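Extracellular solute-binding protein, family 5 (Chelativorans sp., PDB 6WM6) binds EDTA and related aminopolycarboxylates in the periplasm, probably handing them to an ABC transporter for uptake. Local coordinates at residues Gly279-Gln282 against Asp283-Glu286. Numbering follows the deposited sequence. Where two conformers were deposited one is given.
Sequences GATQ and DMVE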
# COMPACT_ATOMS: atom_id res chain seq x y z
N GLY A 279 -2.98 -11.98 3.83
CA GLY A 279 -2.62 -12.93 4.87
C GLY A 279 -2.86 -14.38 4.49
O GLY A 279 -3.48 -15.14 5.24
N ALA A 280 -2.37 -14.78 3.32
CA ALA A 280 -2.49 -16.17 2.90
C ALA A 280 -1.65 -17.08 3.80
O ALA A 280 -0.57 -16.71 4.24
CB ALA A 280 -2.03 -16.33 1.45
N THR A 281 -2.17 -18.28 4.05
CA THR A 281 -1.54 -19.25 4.92
C THR A 281 -1.08 -20.45 4.12
O THR A 281 -1.44 -20.62 2.95
CB THR A 281 -2.54 -19.74 5.98
OG1 THR A 281 -3.63 -20.39 5.31
CG2 THR A 281 -3.06 -18.59 6.82
N GLN A 282 -0.30 -21.32 4.77
CA GLN A 282 0.08 -22.59 4.17
C GLN A 282 -1.16 -23.40 3.81
O GLN A 282 -1.23 -23.98 2.72
CB GLN A 282 0.99 -23.37 5.12
CG GLN A 282 1.44 -24.71 4.57
CD GLN A 282 2.51 -25.37 5.42
OE1 GLN A 282 2.88 -24.86 6.48
NE2 GLN A 282 3.01 -26.51 4.96
N ASP A 283 -2.14 -23.48 4.72
CA ASP A 283 -3.35 -24.25 4.42
C ASP A 283 -4.07 -23.69 3.21
O ASP A 283 -4.58 -24.45 2.37
CB ASP A 283 -4.28 -24.27 5.63
CG ASP A 283 -5.52 -25.11 5.37
OD1 ASP A 283 -5.38 -26.33 5.14
OD2 ASP A 283 -6.64 -24.55 5.40
N MET A 284 -4.13 -22.36 3.08
CA MET A 284 -4.79 -21.75 1.94
C MET A 284 -4.07 -22.10 0.64
O MET A 284 -4.71 -22.44 -0.36
CB MET A 284 -4.83 -20.24 2.15
CG MET A 284 -5.49 -19.45 1.04
SD MET A 284 -5.42 -17.68 1.37
CE MET A 284 -6.16 -17.61 3.01
N VAL A 285 -2.73 -22.06 0.65
CA VAL A 285 -1.96 -22.41 -0.54
C VAL A 285 -2.17 -23.87 -0.91
O VAL A 285 -2.34 -24.21 -2.09
CB VAL A 285 -0.46 -22.11 -0.30
CG1 VAL A 285 0.38 -22.61 -1.46
CG2 VAL A 285 -0.26 -20.63 -0.08
N GLU A 286 -2.15 -24.76 0.08
CA GLU A 286 -2.32 -26.17 -0.20
C GLU A 286 -3.71 -26.44 -0.76
O GLU A 286 -3.86 -27.22 -1.72
CB GLU A 286 -2.07 -26.99 1.07
CG GLU A 286 -0.60 -27.01 1.49
CD GLU A 286 -0.38 -27.66 2.84
OE1 GLU A 286 -1.37 -27.93 3.55
OE2 GLU A 286 0.79 -27.91 3.20
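T281 OG1 accepts the backbone N-H of M284 at 3.0 Å, a nearly straight bond (N-H...O 158°). The hydroxyl is placed there by a chi1 of 62°, which sets OG1 between the residue's own N and carbonyl carbon and leaves CG2 beside N. The M284 side chain crosses that of T281 at about a right angle, its CB 3.4 Å from OG1. From CB the methionine runs out extended along chi1 and chi2, then bends at chi3; SD comes to 3.6 Å from A280 CB, equally near A280 CA, and CE rests beside A280 CA, with T281 N somewhat further off. This is a helix N-cap: T281 stands right before helix 282-290, which follows the loop after strand 274-275 in this family 5 solute-binding protein, and its side chain takes up an amide of the first turn. T281 O continues the pattern by accepting V285 N at 3.0 Å, with V285 CG2 packed against the same oxygen, while Q282 O receives E286 N. From the next residue, Q282, the extended chain spans one helical turn, running obliquely to the E286 side chain, and NE2 donates to E286 OE2 at 3.2 Å. That bond is bent: the nitrogen meets OE2 from above the carboxylate plane, and the amide and carboxylate planes stand 73° apart. With an alanine in place of Q282, E286 OE2 would probably lose this N-H and the CG contact beside it, leaving the carboxylate freer to turn. P343 and Y344 touch Q282 from a neighbouring loop, and the Y344 hydroxyl is hydrogen-bonded to A280 O.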